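L-ornithine N(5)-monooxygenase (Pseudomonas aeruginosa, PDB 3S5W) catalyses the FAD- and NADPH-dependent N5-hydroxylation of L-ornithine by molecular oxygen, the first step toward the hydroxamate siderophore pyoverdin. Local coordinates at residues S93-T98 with R435-S440; K280-I285 with I396-R401; V339-A344 with E350-D355. All coordinates share one frame; numbering follows the deposited sequence.

Interaction 1: S93-T98 with R435-S440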
loop_
_atom_site.group_PDB
_atom_site.type_symbol
_atom_site.label_atom_id
_atom_site.label_comp_id
_atom_site.label_asym_id
_atom_site.label_seq_id
_atom_site.Cartn_x
_atom_site.Cartn_y
_atom_site.Cartn_z
ATOM N N SER A 93 16.282 8.844 4.864
ATOM C CA SER A 93 16.856 9.509 6.034
ATOM C C SER A 93 17.251 8.600 7.186
ATOM O O SER A 93 18.245 8.872 7.865
ATOM C CB SER A 93 15.983 10.687 6.502
ATOM O OG SER A 93 16.057 11.725 5.532
ATOM N N LEU A 94 16.488 7.535 7.434
ATOM C CA LEU A 94 16.870 6.602 8.510
ATOM C C LEU A 94 18.228 5.930 8.259
ATOM O O LEU A 94 18.861 5.453 9.193
ATOM C CB LEU A 94 15.795 5.541 8.738
ATOM C CG LEU A 94 14.463 6.032 9.303
ATOM C CD1 LEU A 94 13.619 4.856 9.794
ATOM C CD2 LEU A 94 14.724 7.003 10.440
ATOM N N ARG A 95 18.623 5.861 6.986
ATOM C CA ARG A 95 19.934 5.326 6.602
ATOM C C ARG A 95 20.956 6.438 6.416
ATOM O O ARG A 95 22.060 6.344 6.923
ATOM C CB ARG A 95 19.846 4.545 5.281
ATOM C CG ARG A 95 21.172 3.823 4.909
ATOM C CD ARG A 95 21.090 3.162 3.521
ATOM N NE ARG A 95 20.909 4.131 2.456
ATOM C CZ ARG A 95 19.785 4.275 1.761
ATOM N NH1 ARG A 95 18.739 3.502 2.026
ATOM N NH2 ARG A 95 19.697 5.196 0.813
ATOM N N ASN A 96 20.568 7.472 5.669
ATOM C CA ASN A 96 21.491 8.489 5.158
ATOM C C ASN A 96 20.827 9.865 5.025
ATOM O O ASN A 96 20.340 10.208 3.960
ATOM C CB ASN A 96 22.075 8.032 3.803
ATOM C CG ASN A 96 23.013 9.059 3.182
ATOM O OD1 ASN A 96 23.206 9.076 1.967
ATOM N ND2 ASN A 96 23.578 9.926 4.009
ATOM N N PRO A 97 20.811 10.668 6.125
ATOM C CA PRO A 97 20.220 12.000 6.066
ATOM C C PRO A 97 20.893 12.940 5.091
ATOM O O PRO A 97 20.294 13.950 4.740
ATOM C CB PRO A 97 20.424 12.543 7.490
ATOM C CG PRO A 97 20.421 11.346 8.330
ATOM C CD PRO A 97 21.186 10.309 7.497
ATOM N N THR A 98 22.129 12.620 4.675
ATOM C CA THR A 98 22.846 13.470 3.715
ATOM C C THR A 98 22.472 13.150 2.244
ATOM O O THR A 98 22.939 13.813 1.312
ATOM C CB THR A 98 24.406 13.396 3.875
ATOM O OG1 THR A 98 24.886 12.153 3.357
ATOM C CG2 THR A 98 24.840 13.544 5.320
ATOM N N ARG A 435 15.640 -1.386 4.920
ATOM C CA ARG A 435 15.383 -2.552 4.064
ATOM C C ARG A 435 16.119 -2.440 2.717
ATOM O O ARG A 435 16.664 -3.436 2.214
ATOM C CB ARG A 435 13.890 -2.731 3.848
ATOM C CG ARG A 435 13.516 -3.986 3.085
ATOM C CD ARG A 435 12.043 -4.276 3.277
ATOM N NE ARG A 435 11.141 -3.495 2.422
ATOM C CZ ARG A 435 9.884 -3.222 2.753
ATOM N NH1 ARG A 435 9.438 -3.568 3.954
ATOM N NH2 ARG A 435 9.076 -2.597 1.904
ATOM N N ALA A 436 16.147 -1.236 2.140
ATOM C CA ALA A 436 16.850 -1.016 0.883
ATOM C C ALA A 436 18.346 -1.332 1.034
ATOM O O ALA A 436 18.949 -1.955 0.151
ATOM C CB ALA A 436 16.672 0.424 0.422
ATOM N N GLU A 437 18.937 -0.885 2.143
ATOM C CA GLU A 437 20.352 -1.155 2.419
ATOM C C GLU A 437 20.559 -2.661 2.603
ATOM O O GLU A 437 21.563 -3.222 2.147
ATOM C CB GLU A 437 20.802 -0.429 3.678
ATOM C CG GLU A 437 22.250 -0.725 4.070
ATOM C CD GLU A 437 22.811 0.325 5.009
ATOM O OE1 GLU A 437 22.278 0.461 6.126
ATOM O OE2 GLU A 437 23.781 1.015 4.621
ATOM N N GLU A 438 19.601 -3.322 3.239
ATOM C CA GLU A 438 19.724 -4.755 3.494
ATOM C C GLU A 438 19.586 -5.614 2.214
ATOM O O GLU A 438 20.403 -6.522 1.974
ATOM C CB GLU A 438 18.736 -5.202 4.555
ATOM C CG GLU A 438 19.076 -4.637 5.964
ATOM C CD GLU A 438 17.995 -4.934 7.005
ATOM O OE1 GLU A 438 16.887 -5.369 6.620
ATOM O OE2 GLU A 438 18.248 -4.720 8.212
ATOM N N ILE A 439 18.576 -5.319 1.402
ATOM C CA ILE A 439 18.393 -6.040 0.133
ATOM C C ILE A 439 19.539 -5.733 -0.846
ATOM O O ILE A 439 20.065 -6.653 -1.482
ATOM C CB ILE A 439 17.032 -5.739 -0.498
ATOM C CG1 ILE A 439 15.906 -6.240 0.411
ATOM C CG2 ILE A 439 16.939 -6.376 -1.897
ATOM C CD1 ILE A 439 14.536 -5.823 -0.029
ATOM N N SER A 440 19.935 -4.461 -0.960
ATOM C CA SER A 440 21.013 -4.101 -1.876
ATOM C C SER A 440 22.352 -4.774 -1.469
ATOM O O SER A 440 23.077 -5.266 -2.343
ATOM C CB SER A 440 21.147 -2.591 -2.089
ATOM O OG SER A 440 21.562 -1.951 -0.907
#

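Interaction 2: K280-I285 with I396-R401. With PO4 (phosphate ion), chain G.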
loop_
_atom_site.group_PDB
_atom_site.type_symbol
_atom_site.label_atom_id
_atom_site.label_comp_id
_atom_site.label_asym_id
_atom_site.label_seq_id
_atom_site.Cartn_x
_atom_site.Cartn_y
_atom_site.Cartn_z
ATOM N N LYS A 280 15.133 -1.616 14.639
ATOM C CA LYS A 280 15.459 -2.642 15.656
ATOM C C LYS A 280 14.369 -3.711 15.873
ATOM O O LYS A 280 14.657 -4.887 16.161
ATOM C CB LYS A 280 15.714 -1.949 17.006
ATOM C CG LYS A 280 16.788 -2.593 17.858
ATOM C CD LYS A 280 17.256 -1.640 18.991
ATOM C CE LYS A 280 18.327 -0.650 18.475
ATOM N NZ LYS A 280 19.441 -0.470 19.459
ATOM N N PHE A 281 13.111 -3.307 15.762
ATOM C CA PHE A 281 12.049 -4.261 15.957
ATOM C C PHE A 281 12.075 -5.354 14.869
ATOM O O PHE A 281 11.590 -6.450 15.109
ATOM C CB PHE A 281 10.677 -3.588 15.987
ATOM C CG PHE A 281 9.581 -4.507 16.432
ATOM C CD1 PHE A 281 9.357 -4.725 17.793
ATOM C CD2 PHE A 281 8.775 -5.160 15.497
ATOM C CE1 PHE A 281 8.338 -5.599 18.232
ATOM C CE2 PHE A 281 7.743 -6.047 15.919
ATOM C CZ PHE A 281 7.531 -6.262 17.295
ATOM N N THR A 282 12.606 -5.045 13.686
ATOM C CA THR A 282 12.611 -6.042 12.586
ATOM C C THR A 282 13.384 -7.285 13.050
ATOM O O THR A 282 12.892 -8.416 12.924
ATOM C CB THR A 282 13.164 -5.471 11.265
ATOM O OG1 THR A 282 12.429 -4.293 10.910
ATOM C CG2 THR A 282 13.062 -6.526 10.083
ATOM N N ASP A 283 14.572 -7.056 13.608
ATOM C CA ASP A 283 15.448 -8.125 14.128
ATOM C C ASP A 283 14.770 -8.882 15.252
ATOM O O ASP A 283 14.835 -10.126 15.326
ATOM C CB ASP A 283 16.762 -7.533 14.654
ATOM C CG ASP A 283 17.747 -7.211 13.551
ATOM O OD1 ASP A 283 18.631 -6.362 13.791
ATOM O OD2 ASP A 283 17.659 -7.797 12.438
ATOM N N LEU A 284 14.091 -8.136 16.126
ATOM C CA LEU A 284 13.445 -8.721 17.281
ATOM C C LEU A 284 12.325 -9.702 16.874
ATOM O O LEU A 284 12.324 -10.843 17.306
ATOM C CB LEU A 284 12.906 -7.609 18.195
ATOM C CG LEU A 284 12.283 -7.955 19.559
ATOM C CD1 LEU A 284 10.876 -8.473 19.443
ATOM C CD2 LEU A 284 13.174 -8.924 20.355
ATOM N N ILE A 285 11.373 -9.248 16.060
ATOM C CA ILE A 285 10.278 -10.125 15.666
ATOM C C ILE A 285 10.768 -11.332 14.846
ATOM O O ILE A 285 10.301 -12.459 15.054
ATOM C CB ILE A 285 9.085 -9.379 14.984
ATOM C CG1 ILE A 285 7.867 -10.321 14.847
ATOM C CG2 ILE A 285 9.509 -8.697 13.669
ATOM C CD1 ILE A 285 6.531 -9.609 14.571
ATOM N N ILE A 396 10.592 -16.778 3.903
ATOM C CA ILE A 396 11.530 -15.703 3.521
ATOM C C ILE A 396 12.694 -15.495 4.532
ATOM O O ILE A 396 12.504 -15.611 5.763
ATOM C CB ILE A 396 10.710 -14.381 3.341
ATOM C CG1 ILE A 396 11.474 -13.344 2.521
ATOM C CG2 ILE A 396 10.262 -13.828 4.698
ATOM C CD1 ILE A 396 10.580 -12.182 2.063
ATOM N N GLY A 397 13.883 -15.180 4.020
ATOM C CA GLY A 397 15.051 -14.947 4.867
ATOM C C GLY A 397 14.975 -13.584 5.563
ATOM O O GLY A 397 14.156 -12.735 5.200
ATOM N N ARG A 398 15.838 -13.373 6.547
ATOM C CA ARG A 398 15.996 -12.053 7.179
ATOM C C ARG A 398 16.231 -10.973 6.116
ATOM O O ARG A 398 15.621 -9.894 6.180
ATOM C CB ARG A 398 17.153 -12.069 8.175
ATOM C CG ARG A 398 17.436 -10.719 8.886
ATOM C CD ARG A 398 16.188 -10.125 9.594
ATOM N NE ARG A 398 16.460 -8.773 10.109
ATOM C CZ ARG A 398 16.427 -7.650 9.374
ATOM N NH1 ARG A 398 16.078 -7.684 8.084
ATOM N NH2 ARG A 398 16.679 -6.468 9.941
ATOM N N ASP A 399 17.081 -11.287 5.126
ATOM C CA ASP A 399 17.402 -10.355 4.028
ATOM C C ASP A 399 16.346 -10.243 2.901
ATOM O O ASP A 399 16.622 -9.676 1.840
ATOM C CB ASP A 399 18.792 -10.687 3.441
ATOM C CG ASP A 399 18.826 -12.066 2.747
ATOM O OD1 ASP A 399 17.845 -12.826 2.889
ATOM O OD2 ASP A 399 19.835 -12.367 2.075
ATOM N N TYR A 400 15.155 -10.780 3.144
ATOM C CA TYR A 400 13.989 -10.691 2.255
ATOM C C TYR A 400 14.094 -11.612 1.016
ATOM O O TYR A 400 13.308 -11.500 0.100
ATOM C CB TYR A 400 13.671 -9.237 1.848
ATOM C CG TYR A 400 13.428 -8.365 3.056
ATOM C CD1 TYR A 400 12.153 -8.316 3.649
ATOM C CD2 TYR A 400 14.470 -7.614 3.625
ATOM C CE1 TYR A 400 11.904 -7.518 4.798
ATOM C CE2 TYR A 400 14.234 -6.809 4.772
ATOM C CZ TYR A 400 12.932 -6.779 5.341
ATOM O OH TYR A 400 12.669 -6.007 6.457
ATOM N N ARG A 401 15.037 -12.545 1.060
ATOM C CA ARG A 401 15.241 -13.491 -0.036
ATOM C C ARG A 401 14.391 -14.738 0.184
ATOM O O ARG A 401 14.401 -15.322 1.282
ATOM C CB ARG A 401 16.726 -13.854 -0.113
ATOM C CG ARG A 401 17.046 -14.646 -1.348
ATOM C CD ARG A 401 18.505 -14.676 -1.549
ATOM N NE ARG A 401 18.841 -15.699 -2.521
ATOM C CZ ARG A 401 20.085 -16.060 -2.794
ATOM N NH1 ARG A 401 21.097 -15.470 -2.156
ATOM N NH2 ARG A 401 20.313 -17.000 -3.712
HETATM P P PO4 G . 23.635 -17.943 -3.146
HETATM O O1 PO4 G . 23.622 -16.436 -2.954
HETATM O O2 PO4 G . 22.811 -18.304 -4.369
HETATM O O3 PO4 G . 25.064 -18.395 -3.326
HETATM O O4 PO4 G . 23.059 -18.640 -1.930
#

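Interaction 3: V339-A344 with E350-D355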
loop_
_atom_site.group_PDB
_atom_site.type_symbol
_atom_site.label_atom_id
_atom_site.label_comp_id
_atom_site.label_asym_id
_atom_site.label_seq_id
_atom_site.Cartn_x
_atom_site.Cartn_y
_atom_site.Cartn_z
ATOM N N VAL A 339 -23.187 -6.304 6.012
ATOM C CA VAL A 339 -23.886 -6.551 4.756
ATOM C C VAL A 339 -24.108 -8.058 4.585
ATOM O O VAL A 339 -23.162 -8.809 4.405
ATOM C CB VAL A 339 -23.122 -5.995 3.528
ATOM C CG1 VAL A 339 -23.987 -6.230 2.268
ATOM C CG2 VAL A 339 -22.853 -4.492 3.700
ATOM N N GLU A 340 -25.369 -8.482 4.645
ATOM C CA GLU A 340 -25.708 -9.918 4.499
ATOM C C GLU A 340 -26.015 -10.313 3.059
ATOM O O GLU A 340 -25.808 -11.446 2.678
ATOM C CB GLU A 340 -26.896 -10.287 5.385
ATOM C CG GLU A 340 -26.534 -10.357 6.834
ATOM C CD GLU A 340 -27.545 -11.168 7.663
ATOM O OE1 GLU A 340 -28.644 -11.541 7.164
ATOM O OE2 GLU A 340 -27.198 -11.426 8.819
ATOM N N ARG A 341 -26.494 -9.358 2.270
ATOM C CA ARG A 341 -26.803 -9.574 0.856
ATOM C C ARG A 341 -26.564 -8.246 0.122
ATOM O O ARG A 341 -26.838 -7.185 0.663
ATOM C CB ARG A 341 -28.280 -10.027 0.694
ATOM C CG ARG A 341 -28.675 -10.349 -0.776
ATOM C CD ARG A 341 -30.185 -10.629 -1.032
ATOM N NE ARG A 341 -31.136 -9.737 -0.347
ATOM C CZ ARG A 341 -31.459 -8.491 -0.712
ATOM N NH1 ARG A 341 -30.883 -7.908 -1.757
ATOM N NH2 ARG A 341 -32.347 -7.800 -0.010
ATOM N N ALA A 342 -26.056 -8.304 -1.102
ATOM C CA ALA A 342 -25.947 -7.097 -1.929
ATOM C C ALA A 342 -26.435 -7.446 -3.326
ATOM O O ALA A 342 -25.945 -8.412 -3.915
ATOM C CB ALA A 342 -24.502 -6.603 -1.970
ATOM N N THR A 343 -27.421 -6.700 -3.821
ATOM C CA THR A 343 -28.077 -7.050 -5.071
ATOM C C THR A 343 -28.143 -5.825 -5.984
ATOM O O THR A 343 -28.543 -4.751 -5.538
ATOM C CB THR A 343 -29.541 -7.575 -4.815
ATOM O OG1 THR A 343 -29.518 -8.587 -3.795
ATOM C CG2 THR A 343 -30.157 -8.147 -6.117
ATOM N N ALA A 344 -27.758 -5.992 -7.247
ATOM C CA ALA A 344 -27.981 -4.975 -8.280
ATOM C C ALA A 344 -29.468 -4.902 -8.642
ATOM O O ALA A 344 -30.085 -5.932 -8.925
ATOM C CB ALA A 344 -27.154 -5.288 -9.543
ATOM N N GLU A 350 -28.930 -2.691 -3.653
ATOM C CA GLU A 350 -29.754 -2.944 -2.485
ATOM C C GLU A 350 -28.925 -3.745 -1.481
ATOM O O GLU A 350 -28.365 -4.778 -1.816
ATOM C CB GLU A 350 -31.051 -3.682 -2.910
ATOM C CG GLU A 350 -31.959 -4.008 -1.757
ATOM C CD GLU A 350 -33.192 -4.748 -2.218
ATOM O OE1 GLU A 350 -34.035 -4.143 -2.903
ATOM O OE2 GLU A 350 -33.291 -5.941 -1.912
ATOM N N LEU A 351 -28.808 -3.246 -0.253
ATOM C CA LEU A 351 -28.009 -3.924 0.756
ATOM C C LEU A 351 -28.940 -4.366 1.865
ATOM O O LEU A 351 -29.727 -3.558 2.350
ATOM C CB LEU A 351 -26.962 -2.974 1.375
ATOM C CG LEU A 351 -25.870 -2.374 0.481
ATOM C CD1 LEU A 351 -24.836 -1.634 1.360
ATOM C CD2 LEU A 351 -25.181 -3.435 -0.379
ATOM N N ALA A 352 -28.835 -5.639 2.244
ATOM C CA ALA A 352 -29.539 -6.168 3.403
ATOM C C ALA A 352 -28.561 -6.069 4.571
ATOM O O ALA A 352 -27.495 -6.690 4.565
ATOM C CB ALA A 352 -30.010 -7.619 3.157
ATOM N N LEU A 353 -28.936 -5.247 5.547
ATOM C CA LEU A 353 -28.049 -4.838 6.634
ATOM C C LEU A 353 -28.487 -5.409 7.998
ATOM O O LEU A 353 -29.611 -5.139 8.477
ATOM C CB LEU A 353 -27.975 -3.323 6.695
ATOM C CG LEU A 353 -27.486 -2.594 5.428
ATOM C CD1 LEU A 353 -27.625 -1.094 5.681
ATOM C CD2 LEU A 353 -26.070 -2.951 5.047
ATOM N N ARG A 354 -27.612 -6.207 8.592
ATOM C CA ARG A 354 -27.911 -6.829 9.884
ATOM C C ARG A 354 -27.282 -5.984 10.981
ATOM O O ARG A 354 -26.063 -5.841 11.029
ATOM C CB ARG A 354 -27.357 -8.260 9.939
ATOM C CG ARG A 354 -27.625 -9.005 11.265
ATOM C CD ARG A 354 -29.064 -9.481 11.394
ATOM N NE ARG A 354 -29.391 -10.484 10.386
ATOM C CZ ARG A 354 -30.614 -10.973 10.170
ATOM N NH1 ARG A 354 -31.650 -10.540 10.880
ATOM N NH2 ARG A 354 -30.799 -11.875 9.218
ATOM N N ASP A 355 -28.112 -5.433 11.853
ATOM C CA ASP A 355 -27.640 -4.674 13.008
ATOM C C ASP A 355 -27.460 -5.659 14.177
ATOM O O ASP A 355 -28.467 -6.150 14.719
ATOM C CB ASP A 355 -28.687 -3.588 13.307
ATOM C CG ASP A 355 -28.311 -2.667 14.483
ATOM O OD1 ASP A 355 -27.547 -3.058 15.396
ATOM O OD2 ASP A 355 -28.827 -1.534 14.504
#

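Interaction 1: S93-T98 with R435-S440
R95 lays its aliphatic CG and CD against CB and the carboxylate of E437, while its guanidinium points away from that carboxylate; this pair with A436 makes up the whole contact. R95 closes a short run of helical backbone conformation in the loop that leads to helix 103-109, while E437 and A436 lie next to each other on helix 432-447. The side chain of R95 leaves the loop with CG anti to its own amide nitrogen (chi1 -174°), which sends the chain straight at the helix. Its CD comes to rest on CB of E437 at 3.6 Å. The glutamate, extended beyond CG, runs back past the arginine, and its OE2 lies 3.6 Å from the same CD of R95 and 3.8 Å from its CG. The two chains cross at a slant, with the guanidinium and carboxylate planes 66° apart. NE of R95 is 4.8 Å from OE2 of E437. Beyond CD the arginine chain bends at chi3 (64°), turning the guanidinium back over A436, where NH1 of R95 stands 4.0 Å from the methyl CB of A436.

The polar end finds its partners beside the contact. NH1 of R95 donates to the carbonyl of P433, in the first turn of helix 432-447, and NE makes a salt bridge to E51 of helix 40-56, on which the arginine also packs through I47. One side chain thus joins the loop to two helices of the FAD-binding part of the enzyme. Chemically, the contact is van der Waals packing of the R95 methylenes on E437, with no hydrogen bond or salt bridge between the two segments; the carboxylate probably adds a modest electrostatic attraction, whereas the direction of the guanidinium is probably set mainly by P433 and E51.

Interaction 2: K280-I285 with I396-R401
The backbones of helix 279-287 and of the turn at 397-400 stay well apart, 8.0 Å between CA of D283 and CA of R398 at their nearest, and side chains span the interval. The loop folds into a type I beta turn from G397 to Y400, closed by the Y400 amide bonding to the G397 carbonyl, with R398 at its second position.

From there R398 reaches the helix, its chain kinked at chi2 (54°). In a salt bridge, NE donates to OD2 of D283 at 2.8 Å, nearly along the C-O axis, and NH2 donates to the same OD2 at 3.0 Å from above the carboxylate plane, in a more bent bond (136°). The grip is side-on, with OD2 near the guanidinium plane although the two flat groups are turned 54° apart. One helix residue earlier, T282 lays its CG2 over the centre of the guanidinium face, 3.6 Å from CZ of R398, and the same methyl touches OH of Y400. Past the turn, R401 binds a phosphate, probably from the crystallisation liquor, through NH1 to O1 and NH2 to O2; H446 bonds it too.

NH1 of R398 makes a second salt bridge, to E438 of helix 432-447. Held between two carboxylates and covered on one face by a methyl, the guanidinium is probably firmly fixed in rotation, tying helix 279-287 to the turn and the C-terminal helix.

Interaction 3: V339-A344 with E350-D355
L351 lays its CD2 against the methyl CB of A342, 3.6 Å away, and also against CG1 of V339. L353 joins them, its CD2 3.8 Å from CG2 of V339, and this apolar face turns onto the parallel sheet of the NADPH-binding domain, where L351 meets A231 and I258. Strands 337-345 and 348-355 form an antiparallel beta hairpin, and 361-366 continues the sheet beside the second. T343 and E350 exchange two backbone hydrogen bonds. A classic beta bulge then sets E340, helical in phi/psi, and R341 opposite A352: the E340 amide gives to O of A352 and the A352 amide to O of R341, while N of R341 is buried without a partner.

Salt bridges occupy the other face and the hairpin's open end. Bent at chi3 (43°), R341 folds its guanidinium over the methyl of A352, and its NH2 reaches OE2 of E350 at 2.8 Å, using that oxygen's anti lone pair. R354 grips E340 side-on: NE lies 2.9 Å from OE2 of E340, straight at the donor (177°) but above the carboxylate plane, and NH2 meets OE1 of E340 on its syn side at 3.0 Å. NH1 of R354 donates to the carbonyl of G359.

The three contacts are nested along the chain: the hairpin of interaction 3 falls within the span closed by interaction 2, which falls within that closed by interaction 1. In space they form a pair and an outlier. Interactions 1 and 2 have centres 15 Å apart and meet at helix 432-447, which carries one segment of interaction 1 and packs on the turn of interaction 2, with the E438-R398 salt bridge joining them; both contacts lie against this C-terminal helix on the FAD side. Interaction 3 lies about 48 Å from interaction 1 and 42 Å from interaction 2, centre to centre, in a small antiparallel sheet beside bound NADP. The ornithine site lies between these cofactor-binding regions.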